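Local coordinates for protein colicin-B (Escherichia coli, PDB 1RH1) that kills Escherichia coli and closely related bacteria by forming channels that depolarise the cytoplasmic membrane and dissipate cellular energy, at residues Arg71-Lys76 with Lys137-Met142; Ala122-Arg127 with Thr179-Ile184; Lys168-Asp173 with Ile188-Pro193; Val328-Gly333 with Glu350-Ile355; Phe399-Met404 with Ile422-Ile427. All blocks are in the same frame, centred on the assembly; numbering follows the deposited sequence.

Contact 1. Residues Arg71-Lys76 with Lys137-Met142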
# COMPACT_ATOMS: atom_id res chain seq x y z
N ARG A 71 -10.44 29.98 -0.80
CA ARG A 71 -9.12 30.46 -0.49
C ARG A 71 -9.20 31.29 0.78
O ARG A 71 -9.71 32.42 0.82
CB ARG A 71 -8.71 31.21 -1.72
CG ARG A 71 -7.32 31.76 -1.73
CD ARG A 71 -6.99 32.14 -3.16
NE ARG A 71 -5.64 32.68 -3.15
CZ ARG A 71 -4.57 31.96 -3.51
NH1 ARG A 71 -4.68 30.68 -3.91
NH2 ARG A 71 -3.36 32.52 -3.48
N ILE A 72 -8.75 30.63 1.85
CA ILE A 72 -8.79 31.17 3.21
C ILE A 72 -7.37 31.51 3.66
O ILE A 72 -6.43 30.73 3.52
CB ILE A 72 -9.56 30.08 4.06
CG1 ILE A 72 -11.01 30.31 3.74
CG2 ILE A 72 -9.49 30.20 5.56
CD1 ILE A 72 -11.83 29.08 4.06
N ILE A 73 -7.25 32.76 4.14
CA ILE A 73 -5.99 33.41 4.49
C ILE A 73 -5.78 33.50 5.99
O ILE A 73 -6.67 33.99 6.68
CB ILE A 73 -5.99 34.83 3.85
CG1 ILE A 73 -6.21 34.78 2.36
CG2 ILE A 73 -4.64 35.46 4.07
CD1 ILE A 73 -6.39 36.19 1.78
N LEU A 74 -4.65 33.08 6.57
CA LEU A 74 -4.41 33.19 8.01
C LEU A 74 -4.02 34.61 8.35
O LEU A 74 -3.22 35.21 7.62
CB LEU A 74 -3.30 32.24 8.44
CG LEU A 74 -2.98 32.07 9.90
CD1 LEU A 74 -4.18 31.60 10.67
CD2 LEU A 74 -1.90 31.02 10.05
N ASP A 75 -4.56 35.18 9.44
CA ASP A 75 -4.35 36.60 9.82
C ASP A 75 -4.63 37.53 8.62
O ASP A 75 -3.87 38.45 8.31
CB ASP A 75 -2.89 36.85 10.31
CG ASP A 75 -2.41 36.06 11.52
OD1 ASP A 75 -1.23 35.68 11.54
OD2 ASP A 75 -3.18 35.82 12.44
N LYS A 76 -5.77 37.29 7.96
CA LYS A 76 -6.15 38.04 6.78
C LYS A 76 -5.93 39.52 6.89
O LYS A 76 -5.39 40.12 5.98
CB LYS A 76 -7.63 37.86 6.41
CG LYS A 76 -7.84 38.31 4.95
CD LYS A 76 -9.26 38.25 4.40
CE LYS A 76 -9.29 38.71 2.93
NZ LYS A 76 -10.63 38.90 2.40
N LYS A 137 1.48 35.65 3.54
CA LYS A 137 0.37 34.98 4.15
C LYS A 137 0.31 33.48 3.89
O LYS A 137 0.78 32.95 2.87
CB LYS A 137 -0.91 35.66 3.67
CG LYS A 137 -1.04 37.06 4.27
CD LYS A 137 -1.15 36.99 5.79
CE LYS A 137 -0.96 38.36 6.44
NZ LYS A 137 -1.89 39.35 5.93
N ILE A 138 -0.20 32.81 4.93
CA ILE A 138 -0.46 31.39 4.83
C ILE A 138 -1.91 31.25 4.41
O ILE A 138 -2.85 31.47 5.17
CB ILE A 138 -0.20 30.72 6.18
CG1 ILE A 138 1.29 30.74 6.42
CG2 ILE A 138 -0.71 29.28 6.20
CD1 ILE A 138 1.64 30.22 7.82
N ILE A 139 -2.04 30.95 3.12
CA ILE A 139 -3.30 30.70 2.47
C ILE A 139 -3.55 29.21 2.65
O ILE A 139 -2.62 28.43 2.88
CB ILE A 139 -3.18 31.07 0.96
CG1 ILE A 139 -2.92 32.56 0.80
CG2 ILE A 139 -4.46 30.76 0.21
CD1 ILE A 139 -1.43 32.86 0.58
N ARG A 140 -4.84 28.83 2.59
CA ARG A 140 -5.28 27.44 2.62
C ARG A 140 -6.62 27.23 1.90
O ARG A 140 -7.59 27.95 2.12
CB ARG A 140 -5.34 27.04 4.07
CG ARG A 140 -4.88 25.63 4.06
CD ARG A 140 -3.65 25.26 4.86
NE ARG A 140 -2.46 25.93 4.43
CZ ARG A 140 -1.26 25.54 4.88
NH1 ARG A 140 -1.14 24.52 5.73
NH2 ARG A 140 -0.18 26.22 4.53
N LEU A 141 -6.73 26.34 0.92
CA LEU A 141 -7.98 26.06 0.21
C LEU A 141 -8.82 25.10 1.00
O LEU A 141 -8.40 23.97 1.27
CB LEU A 141 -7.70 25.44 -1.13
CG LEU A 141 -6.95 26.29 -2.12
CD1 LEU A 141 -6.58 25.45 -3.28
CD2 LEU A 141 -7.80 27.43 -2.62
N MET A 142 -10.01 25.50 1.42
CA MET A 142 -10.82 24.63 2.21
C MET A 142 -12.06 24.24 1.44
O MET A 142 -12.64 25.04 0.71
CB MET A 142 -11.19 25.31 3.52
CG MET A 142 -10.02 25.50 4.46
SD MET A 142 -10.36 26.30 6.04
CE MET A 142 -8.74 26.10 6.66
O HOH W 1 -0.22 34.43 7.37
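The carbonyl oxygen of I72 is approached by two groups of the antiparallel strand beside it. R140 N donates to I72 O over 2.6 Å, nearly along the C=O axis, and the CA-H of I139 touches the same oxygen, with I139 CA 3.3 Å from I72 O. I72 N returns a bond to R140 O, which makes I72 and R140 a hydrogen-bonded pair flanked by the non-hydrogen-bonded pairs R71-L141 and I73-I139. The ladder continues from L74 N to I138 O (2.8 Å), after which a water accepts from I138 N and donates to L74 O. On the face carrying R71 and I139, the arginine has CG anti to its backbone N (chi1 -176°), and R71 CG meets I139 CG2 at 3.6 Å; that methyl also lies over the centre of one guanidinium face. On the other face, I72 CD1 abuts M142 SD at 3.7 Å, the two side chains crossing at about a right angle. K137, bent at chi2 and chi4, rests CB and CG on I73 CG2 and brings CD to 3.3 Å from L74 O. Its NZ donates only weakly to D75 O (3.2 Å), while its salt bridge goes to E79. The lysine therefore ties residues 74-76 to the residue leading into I138 and I139, in the mixed sheet of the N-terminal region, with its charge probably balanced mainly by E79.

Contact 2. Residues Ala122-Arg127 with Thr179-Ile184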
# COMPACT_ATOMS: atom_id res chain seq x y z
N ALA A 122 -9.51 8.15 -8.05
CA ALA A 122 -9.71 9.58 -7.95
C ALA A 122 -10.25 10.20 -9.20
O ALA A 122 -9.95 9.74 -10.29
CB ALA A 122 -8.40 10.25 -7.63
N VAL A 123 -11.06 11.23 -9.02
CA VAL A 123 -11.52 12.06 -10.11
C VAL A 123 -11.44 13.55 -9.72
O VAL A 123 -12.01 13.96 -8.72
CB VAL A 123 -12.97 11.67 -10.49
CG1 VAL A 123 -13.39 12.51 -11.69
CG2 VAL A 123 -13.10 10.20 -10.93
N SER A 124 -10.74 14.42 -10.46
CA SER A 124 -10.62 15.84 -10.13
C SER A 124 -11.88 16.69 -10.23
O SER A 124 -12.68 16.46 -11.13
CB SER A 124 -9.57 16.48 -11.04
OG SER A 124 -9.94 16.39 -12.41
N PHE A 125 -12.07 17.67 -9.33
CA PHE A 125 -13.18 18.60 -9.45
C PHE A 125 -12.74 20.08 -9.60
O PHE A 125 -13.50 20.97 -10.01
CB PHE A 125 -14.11 18.37 -8.25
CG PHE A 125 -13.63 18.62 -6.83
CD1 PHE A 125 -13.75 19.89 -6.27
CD2 PHE A 125 -13.07 17.59 -6.09
CE1 PHE A 125 -13.30 20.13 -4.99
CE2 PHE A 125 -12.62 17.84 -4.81
CZ PHE A 125 -12.73 19.10 -4.26
N ALA A 126 -11.45 20.38 -9.33
CA ALA A 126 -10.84 21.70 -9.54
C ALA A 126 -9.36 21.54 -9.75
O ALA A 126 -8.72 20.69 -9.12
CB ALA A 126 -10.96 22.61 -8.36
N ARG A 127 -8.85 22.36 -10.69
CA ARG A 127 -7.45 22.45 -11.12
C ARG A 127 -6.80 23.69 -10.55
O ARG A 127 -7.37 24.78 -10.63
CB ARG A 127 -7.36 22.52 -12.64
CG ARG A 127 -5.94 22.51 -13.22
CD ARG A 127 -5.92 22.52 -14.74
NE ARG A 127 -6.62 23.70 -15.23
CZ ARG A 127 -5.97 24.81 -15.63
NH1 ARG A 127 -4.64 24.89 -15.59
NH2 ARG A 127 -6.67 25.90 -15.98
N THR A 179 1.29 19.34 -12.28
CA THR A 179 0.30 20.35 -11.93
C THR A 179 -0.64 19.77 -10.86
O THR A 179 -1.13 18.64 -11.02
CB THR A 179 -0.51 20.83 -13.20
OG1 THR A 179 -1.90 20.60 -12.96
CG2 THR A 179 -0.11 20.14 -14.49
N GLN A 180 -0.89 20.51 -9.75
CA GLN A 180 -1.71 20.03 -8.64
C GLN A 180 -3.20 20.22 -8.88
O GLN A 180 -3.67 21.29 -9.25
CB GLN A 180 -1.28 20.74 -7.35
CG GLN A 180 -2.07 20.55 -6.06
CD GLN A 180 -1.67 21.57 -5.01
OE1 GLN A 180 -1.04 21.24 -4.03
NE2 GLN A 180 -1.97 22.84 -5.14
N TYR A 181 -3.93 19.12 -8.66
CA TYR A 181 -5.37 19.06 -8.79
C TYR A 181 -6.09 18.91 -7.45
O TYR A 181 -5.45 18.59 -6.46
CB TYR A 181 -5.71 17.88 -9.65
CG TYR A 181 -5.40 18.18 -11.09
CD1 TYR A 181 -4.12 18.02 -11.61
CD2 TYR A 181 -6.45 18.62 -11.90
CE1 TYR A 181 -3.88 18.31 -12.94
CE2 TYR A 181 -6.21 18.91 -13.24
CZ TYR A 181 -4.93 18.75 -13.74
OH TYR A 181 -4.71 19.05 -15.06
N MET A 182 -7.40 19.18 -7.35
CA MET A 182 -8.15 18.80 -6.17
C MET A 182 -9.18 17.79 -6.62
O MET A 182 -9.92 18.04 -7.57
CB MET A 182 -8.81 20.02 -5.55
CG MET A 182 -7.74 20.87 -4.90
SD MET A 182 -8.15 21.31 -3.21
CE MET A 182 -8.28 19.68 -2.56
N ALA A 183 -9.20 16.63 -5.95
CA ALA A 183 -9.99 15.48 -6.35
C ALA A 183 -10.83 14.82 -5.29
O ALA A 183 -10.65 15.10 -4.11
CB ALA A 183 -9.11 14.39 -6.86
N ILE A 184 -11.73 13.92 -5.70
CA ILE A 184 -12.49 13.12 -4.76
C ILE A 184 -12.00 11.69 -4.82
O ILE A 184 -12.09 11.03 -5.84
CB ILE A 184 -14.00 13.19 -5.08
CG1 ILE A 184 -14.73 12.24 -4.16
CG2 ILE A 184 -14.28 12.89 -6.54
CD1 ILE A 184 -16.22 12.19 -4.45
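A classic beta bulge interrupts the antiparallel pairing of strands 121-128 and 179-186: F125 and A126 together face M182, and the register shifts by one residue. M182 O takes the bond from F125 N at 2.8 Å, in the carbonyl plane, and a weak second one from A126 N. In return, M182 N donates to A126 O (2.7 Å). Before the bulge, I184 N reaches V123 O at 3.0 Å from above the carbonyl plane, and V123 N answers weakly to I184 O. F125 has CG between its backbone N and carbonyl carbon (chi1 64°), and its ring lies against the other strand: M182 CB is 4.2 Å from F125 CZ, over one ring face and offset toward the rim. I184 N lies in plane at the ring edge, and F125 CE2 comes within 3.4 Å of A183 O. After the bulge, R127 crosses Y181 obliquely, with R127 CG 3.6 Å from Y181 CE2 and R127 CD 3.7 Å from Y181 OH. The guanidinium and ring planes are 58° apart, and R127 NE forms its salt bridge with E250. S124 CB also touches Y181 CD2, while S124 OG bonds to G252 O. Strand 121-128 pairs further with 247-248 and 252-256, and strand 179-186 with 169-176; helix 99-110 packs on this sheet, A102 touching F125 and I184, and V105 touching V123.

Contact 3. Residues Lys168-Asp173 with Ile188-Pro193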
# COMPACT_ATOMS: atom_id res chain seq x y z
N LYS A 168 -16.36 6.89 3.17
CA LYS A 168 -16.47 6.31 1.83
C LYS A 168 -15.93 7.13 0.67
O LYS A 168 -15.66 6.60 -0.41
CB LYS A 168 -17.91 5.98 1.44
CG LYS A 168 -18.94 7.05 1.61
CD LYS A 168 -20.27 6.57 1.08
CE LYS A 168 -21.27 7.61 1.56
NZ LYS A 168 -22.53 7.43 0.89
N TYR A 169 -15.81 8.43 0.90
CA TYR A 169 -15.33 9.43 -0.03
C TYR A 169 -14.48 10.34 0.81
O TYR A 169 -14.68 10.49 2.01
CB TYR A 169 -16.49 10.24 -0.64
CG TYR A 169 -17.23 9.41 -1.68
CD1 TYR A 169 -18.53 8.99 -1.46
CD2 TYR A 169 -16.56 8.97 -2.82
CE1 TYR A 169 -19.16 8.13 -2.38
CE2 TYR A 169 -17.17 8.11 -3.75
CZ TYR A 169 -18.47 7.68 -3.52
OH TYR A 169 -19.06 6.79 -4.41
N ARG A 170 -13.48 10.91 0.15
CA ARG A 170 -12.61 11.90 0.74
C ARG A 170 -12.31 12.96 -0.28
O ARG A 170 -12.30 12.73 -1.49
CB ARG A 170 -11.32 11.28 1.19
CG ARG A 170 -11.46 10.58 2.53
CD ARG A 170 -10.15 10.04 3.07
NE ARG A 170 -9.22 11.11 3.39
CZ ARG A 170 -7.93 11.11 3.05
NH1 ARG A 170 -7.20 12.15 3.40
NH2 ARG A 170 -7.33 10.12 2.39
N LEU A 171 -12.10 14.17 0.19
CA LEU A 171 -11.72 15.27 -0.66
C LEU A 171 -10.29 15.69 -0.34
O LEU A 171 -10.00 16.22 0.73
CB LEU A 171 -12.73 16.38 -0.42
CG LEU A 171 -13.91 16.52 -1.35
CD1 LEU A 171 -14.63 15.22 -1.58
CD2 LEU A 171 -14.82 17.52 -0.74
N THR A 172 -9.32 15.40 -1.21
CA THR A 172 -7.91 15.76 -1.04
C THR A 172 -7.30 16.20 -2.36
O THR A 172 -8.06 16.57 -3.26
CB THR A 172 -7.04 14.60 -0.54
OG1 THR A 172 -7.29 13.47 -1.36
CG2 THR A 172 -7.30 14.29 0.91
N ASP A 173 -5.98 16.18 -2.57
CA ASP A 173 -5.47 16.67 -3.83
C ASP A 173 -4.73 15.62 -4.62
O ASP A 173 -4.41 14.56 -4.11
CB ASP A 173 -4.61 17.94 -3.57
CG ASP A 173 -3.19 17.85 -3.06
OD1 ASP A 173 -2.84 16.97 -2.28
OD2 ASP A 173 -2.41 18.72 -3.43
N ILE A 188 -11.41 2.20 -1.86
CA ILE A 188 -10.92 1.27 -0.85
C ILE A 188 -11.44 1.73 0.51
O ILE A 188 -12.01 2.82 0.68
CB ILE A 188 -9.35 1.19 -0.79
CG1 ILE A 188 -8.66 2.49 -0.43
CG2 ILE A 188 -8.90 0.71 -2.16
CD1 ILE A 188 -7.13 2.41 -0.42
N PRO A 189 -11.34 0.90 1.54
CA PRO A 189 -11.61 1.28 2.91
C PRO A 189 -10.76 2.43 3.46
O PRO A 189 -9.63 2.26 3.90
CB PRO A 189 -11.45 -0.05 3.61
CG PRO A 189 -12.13 -0.98 2.67
CD PRO A 189 -11.39 -0.55 1.43
N MET A 190 -11.30 3.63 3.43
CA MET A 190 -10.56 4.75 3.96
C MET A 190 -11.12 5.12 5.31
O MET A 190 -12.21 4.69 5.69
CB MET A 190 -10.66 5.94 2.99
CG MET A 190 -10.06 5.63 1.63
SD MET A 190 -10.19 6.94 0.42
CE MET A 190 -11.94 6.90 0.33
N THR A 191 -10.35 5.95 6.01
CA THR A 191 -10.70 6.44 7.34
C THR A 191 -10.38 7.92 7.52
O THR A 191 -9.50 8.41 6.82
CB THR A 191 -9.96 5.49 8.28
OG1 THR A 191 -10.99 5.15 9.17
CG2 THR A 191 -8.76 6.00 9.04
N VAL A 192 -11.04 8.70 8.38
CA VAL A 192 -10.76 10.13 8.61
C VAL A 192 -10.79 10.50 10.10
O VAL A 192 -11.73 10.11 10.78
CB VAL A 192 -11.80 10.98 7.82
CG1 VAL A 192 -11.97 12.41 8.33
CG2 VAL A 192 -11.27 11.14 6.41
N PRO A 193 -9.86 11.24 10.69
CA PRO A 193 -9.91 11.68 12.10
C PRO A 193 -11.07 12.53 12.58
O PRO A 193 -11.39 13.53 11.94
CB PRO A 193 -8.61 12.40 12.33
CG PRO A 193 -8.22 12.82 10.94
CD PRO A 193 -8.59 11.60 10.10
O HOH W 2 -14.94 3.97 -0.49
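Strands 169-173 and 189-193 come from different sheets and run at 62° to each other, 8.0 Å apart at the closest approach of their axes, with K168 and M190 nearest by their CA atoms. Side chains span the gap. M190 has CG anti to its carbonyl carbon (chi1 -62°) and bends at chi3, which sets its methyl CE 3.8 Å from K168 O. Farther along, R170 runs past both M190 and V192, at a slant to each. Its CD is 4.1 Å from M190 SD and 3.7 Å from V192 CG2, and the same valine methyl stands 3.7 Å from R170 NE, obliquely to the guanidinium. The chain of R170 is bent at chi3 (66°), the torsion that places NE by this methyl. A water donates to K168 O (2.7 Å) and more weakly to I188 O, bridging the two corners of the chain at K168 and I188. The charge of R170 is met elsewhere: NE forms a salt bridge with D267 and NH2 another with D17, a residue of the TonB box. The contact thus pairs apolar packing along the arginine's methylene carbons with two ionic partners at its head, and it lies next to the TonB box, whose D17 meets both that head and M190.

Contact 4. Residues Val328-Gly333 with Glu350-Ile355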
# COMPACT_ATOMS: atom_id res chain seq x y z
N VAL A 328 3.74 -29.05 -6.96
CA VAL A 328 4.64 -30.05 -7.53
C VAL A 328 5.24 -30.93 -6.45
O VAL A 328 5.39 -32.14 -6.61
CB VAL A 328 5.75 -29.34 -8.32
CG1 VAL A 328 6.77 -30.33 -8.83
CG2 VAL A 328 5.13 -28.61 -9.49
N ILE A 329 5.60 -30.33 -5.31
CA ILE A 329 6.14 -31.08 -4.18
C ILE A 329 5.06 -32.00 -3.64
O ILE A 329 5.38 -33.05 -3.10
CB ILE A 329 6.62 -30.09 -3.09
CG1 ILE A 329 7.78 -29.29 -3.64
CG2 ILE A 329 7.07 -30.80 -1.83
CD1 ILE A 329 8.92 -30.10 -4.28
N ILE A 330 3.77 -31.66 -3.78
CA ILE A 330 2.74 -32.55 -3.31
C ILE A 330 2.46 -33.67 -4.26
O ILE A 330 2.16 -34.77 -3.79
CB ILE A 330 1.49 -31.76 -3.02
CG1 ILE A 330 1.78 -31.15 -1.65
CG2 ILE A 330 0.19 -32.58 -3.01
CD1 ILE A 330 0.76 -30.06 -1.28
N SER A 331 2.55 -33.38 -5.56
CA SER A 331 2.41 -34.41 -6.57
C SER A 331 3.52 -35.45 -6.35
O SER A 331 3.20 -36.62 -6.28
CB SER A 331 2.49 -33.78 -7.94
OG SER A 331 3.77 -33.93 -8.58
N VAL A 332 4.79 -35.05 -6.17
CA VAL A 332 5.93 -35.93 -5.90
C VAL A 332 5.59 -36.82 -4.71
O VAL A 332 5.79 -38.02 -4.71
CB VAL A 332 7.18 -35.05 -5.61
CG1 VAL A 332 8.30 -35.79 -4.86
CG2 VAL A 332 7.70 -34.57 -6.95
N GLY A 333 5.00 -36.18 -3.71
CA GLY A 333 4.56 -36.85 -2.51
C GLY A 333 3.55 -37.92 -2.86
O GLY A 333 3.73 -39.05 -2.44
N GLU A 350 4.23 -31.33 4.60
CA GLU A 350 5.13 -30.45 5.35
C GLU A 350 6.13 -29.67 4.50
O GLU A 350 6.23 -28.46 4.69
CB GLU A 350 5.96 -31.24 6.36
CG GLU A 350 5.26 -31.72 7.61
CD GLU A 350 5.05 -30.63 8.65
OE1 GLU A 350 3.96 -30.05 8.71
OE2 GLU A 350 6.00 -30.35 9.39
N ILE A 351 6.87 -30.27 3.55
CA ILE A 351 7.81 -29.50 2.75
C ILE A 351 7.04 -28.51 1.91
O ILE A 351 7.37 -27.33 1.92
CB ILE A 351 8.66 -30.42 1.87
CG1 ILE A 351 9.52 -31.30 2.76
CG2 ILE A 351 9.57 -29.60 0.98
CD1 ILE A 351 10.66 -32.08 2.08
N ALA A 352 5.97 -28.94 1.25
CA ALA A 352 5.15 -28.02 0.50
C ALA A 352 4.54 -26.94 1.38
O ALA A 352 4.49 -25.80 0.95
CB ALA A 352 4.05 -28.76 -0.17
N GLU A 353 4.11 -27.23 2.63
CA GLU A 353 3.56 -26.23 3.55
C GLU A 353 4.63 -25.18 3.83
O GLU A 353 4.42 -23.98 3.65
CB GLU A 353 3.13 -26.86 4.88
CG GLU A 353 1.77 -27.58 4.87
CD GLU A 353 1.43 -28.55 6.03
OE1 GLU A 353 1.85 -28.33 7.18
OE2 GLU A 353 0.72 -29.54 5.77
N ASN A 354 5.83 -25.65 4.18
CA ASN A 354 6.96 -24.78 4.42
C ASN A 354 7.39 -23.92 3.24
O ASN A 354 7.84 -22.79 3.43
CB ASN A 354 8.12 -25.63 4.85
CG ASN A 354 8.15 -25.75 6.35
OD1 ASN A 354 7.29 -26.37 6.98
ND2 ASN A 354 9.17 -25.13 6.94
N ILE A 355 7.26 -24.44 2.02
CA ILE A 355 7.65 -23.67 0.86
C ILE A 355 6.54 -22.66 0.61
O ILE A 355 6.83 -21.48 0.37
CB ILE A 355 7.84 -24.60 -0.37
CG1 ILE A 355 8.97 -25.58 -0.15
CG2 ILE A 355 8.20 -23.77 -1.58
CD1 ILE A 355 9.21 -26.57 -1.31
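I329 and I330 both hold CG1 anti to the carbonyl carbon, but only I330 then extends, its chi2 of 168° placing CD1 beside A352 CB. I330 CG1 meets A352 CB at 3.6 Å and I330 CD1 meets it at 3.7 Å, two carbons of one branch resting on a single methyl. I329 spreads its branches over a wider patch. Its CG2, anti to the backbone N, sits 3.8 Å from A352 N and 3.9 Å from I351 CG2, whereas I329 CG1 touches I355 CD1 at 3.9 Å. Both I351 and I355 cross I329 at about a right angle, one meeting each branch. At A352, which has only a methyl to place between the helices, the CA atoms of I329 and A352 are 5.7 Å apart. These residues pack two consecutive helices, 291-340 and 342-357, into an antiparallel hairpin: the axes of the short segments lie 8.8 Å apart and their directions differ by 178°. The hairpin belongs to the all-helical pore-forming domain of channel colicins, in which a hydrophobic helix pair is buried within the bundle. Here I329 and I355 both touch S465 and I493, on helices 457-472 and 479-495, the predicted membrane-spanning pair. On helix 500-510, F501 covers I351. Within 328-333, S331 OG donates to V328 O from the same face of the carbonyl plane as V332 N.

Contact 5. Residues Phe399-Met404 with Ile422-Ile427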
# COMPACT_ATOMS: atom_id res chain seq x y z
N PHE A 399 16.77 -34.59 -19.99
CA PHE A 399 15.98 -33.49 -19.48
C PHE A 399 16.16 -32.25 -20.35
O PHE A 399 17.23 -31.96 -20.85
CB PHE A 399 16.45 -33.25 -18.05
CG PHE A 399 15.81 -32.08 -17.33
CD1 PHE A 399 14.60 -32.26 -16.67
CD2 PHE A 399 16.45 -30.84 -17.31
CE1 PHE A 399 14.03 -31.20 -16.00
CE2 PHE A 399 15.87 -29.78 -16.63
CZ PHE A 399 14.66 -29.96 -15.97
N ASN A 400 15.07 -31.56 -20.64
CA ASN A 400 15.10 -30.35 -21.42
C ASN A 400 15.19 -29.22 -20.42
O ASN A 400 14.21 -28.74 -19.85
CB ASN A 400 13.84 -30.24 -22.25
CG ASN A 400 13.75 -29.08 -23.22
OD1 ASN A 400 12.95 -29.09 -24.15
ND2 ASN A 400 14.53 -28.02 -23.05
N ALA A 401 16.42 -28.82 -20.16
CA ALA A 401 16.71 -27.70 -19.29
C ALA A 401 16.08 -26.47 -19.90
O ALA A 401 15.47 -25.72 -19.14
CB ALA A 401 18.19 -27.48 -19.20
N GLU A 402 16.12 -26.29 -21.23
CA GLU A 402 15.59 -25.10 -21.88
C GLU A 402 14.12 -24.88 -21.72
O GLU A 402 13.70 -23.74 -21.67
CB GLU A 402 15.83 -25.10 -23.38
CG GLU A 402 17.26 -24.84 -23.85
CD GLU A 402 17.69 -23.38 -23.98
OE1 GLU A 402 16.84 -22.47 -23.99
OE2 GLU A 402 18.89 -23.17 -24.11
N ASP A 403 13.32 -25.94 -21.64
CA ASP A 403 11.90 -25.73 -21.43
C ASP A 403 11.54 -25.54 -19.95
O ASP A 403 10.60 -24.79 -19.65
CB ASP A 403 11.12 -26.89 -22.03
CG ASP A 403 9.70 -26.45 -22.37
OD1 ASP A 403 9.49 -25.55 -23.21
OD2 ASP A 403 8.80 -27.04 -21.76
N MET A 404 12.30 -26.15 -19.02
CA MET A 404 12.17 -25.93 -17.59
C MET A 404 12.51 -24.47 -17.28
O MET A 404 12.03 -23.87 -16.31
CB MET A 404 13.11 -26.85 -16.83
CG MET A 404 12.99 -26.79 -15.31
SD MET A 404 11.31 -27.00 -14.66
CE MET A 404 11.16 -28.68 -15.16
N ILE A 422 19.75 -21.75 -17.98
CA ILE A 422 21.14 -21.87 -17.57
C ILE A 422 21.20 -22.46 -16.19
O ILE A 422 22.00 -23.37 -15.97
CB ILE A 422 21.80 -20.49 -17.56
CG1 ILE A 422 21.85 -19.96 -18.98
CG2 ILE A 422 23.19 -20.56 -17.01
CD1 ILE A 422 22.42 -18.54 -19.16
N LYS A 423 20.37 -21.97 -15.27
CA LYS A 423 20.37 -22.47 -13.89
C LYS A 423 19.83 -23.88 -13.81
O LYS A 423 20.41 -24.74 -13.15
CB LYS A 423 19.54 -21.55 -13.01
CG LYS A 423 20.13 -20.15 -13.06
CD LYS A 423 19.56 -19.27 -11.97
CE LYS A 423 20.34 -17.96 -11.86
NZ LYS A 423 19.95 -17.01 -12.88
N ALA A 424 18.75 -24.10 -14.58
CA ALA A 424 18.13 -25.40 -14.70
C ALA A 424 19.08 -26.41 -15.33
O ALA A 424 19.09 -27.56 -14.92
CB ALA A 424 16.90 -25.31 -15.57
N ASN A 425 19.94 -26.02 -16.29
CA ASN A 425 20.95 -26.92 -16.84
C ASN A 425 22.04 -27.22 -15.82
O ASN A 425 22.63 -28.32 -15.81
CB ASN A 425 21.56 -26.29 -18.07
CG ASN A 425 22.69 -27.08 -18.72
OD1 ASN A 425 23.81 -26.59 -18.80
ND2 ASN A 425 22.45 -28.30 -19.20
N ASN A 426 22.35 -26.26 -14.94
CA ASN A 426 23.35 -26.56 -13.95
C ASN A 426 22.81 -27.55 -12.96
O ASN A 426 23.53 -28.50 -12.67
CB ASN A 426 23.80 -25.32 -13.24
CG ASN A 426 24.60 -24.43 -14.16
OD1 ASN A 426 24.34 -23.24 -14.21
ND2 ASN A 426 25.56 -24.96 -14.91
N ILE A 427 21.55 -27.43 -12.50
CA ILE A 427 20.98 -28.40 -11.58
C ILE A 427 21.05 -29.80 -12.17
O ILE A 427 21.38 -30.76 -11.49
CB ILE A 427 19.51 -28.05 -11.27
CG1 ILE A 427 19.37 -26.64 -10.69
CG2 ILE A 427 19.00 -29.05 -10.25
CD1 ILE A 427 20.13 -26.44 -9.37
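The methyl of A401 rests directly on the backbone of N425, its CB 3.7 Å from N425 CA and equally far from N425 N. N425 CB also stands 3.7 Å from A401 CB, a van der Waals contact of two beta carbons. One residue earlier, A424 points its methyl toward the other segment: A424 CB lies 3.9 Å from A401 O and 4.2 Å from M404 CG. M404 starts with CG anti to the backbone N (chi1 -176°), which sets CG beside A424; the chain then folds at chi2 (52°) and again at chi3, so that SD and CE turn off from residues 422-427. The ring of F399 approaches A424 obliquely, F399 CE2 being 4.3 Å from A424 O. The same ring meets that of W396 with the planes at about 55°. The CA atoms of A401 and N425 are 5.0 Å apart, with the methyls of A401 and A424 each directed at the opposing chain segment. The contact joins the start of helix 401-406, where N400 occupies the N-cap position, to helix 420-435 in the pore-forming domain. R428 of the latter adds a hydrogen bond from NH1 to F399 O. Helix 457-472, predicted to span the membrane, packs against both: its A471 touches F399, T467 and S470 touch M404, and F464 meets I427.

In the fold
Contacts 1, 2 and 3 lie in the N-terminal part of the chain, contacts 4 and 5 in the pore-forming domain. Contacts 2 and 3 are neighbours, centres about 14 Å apart, and touch where A183 N probably bonds to T172 O across strands 179-186 and 169-176. Contact 1 lies about 19 Å from contact 2 by centres, and strand 139-146 follows strand 121-128 in the chain. Contact 3, through R170, reaches the TonB box. Contacts 4 and 5 are about 21 Å apart between centres and both pack against helix 457-472. Helix 291-340, which holds residues 328-333, leads into the pore-forming domain; the centres of contacts 3 and 4 are about 43 Å apart, those of contacts 1 and 5 about 66 Å.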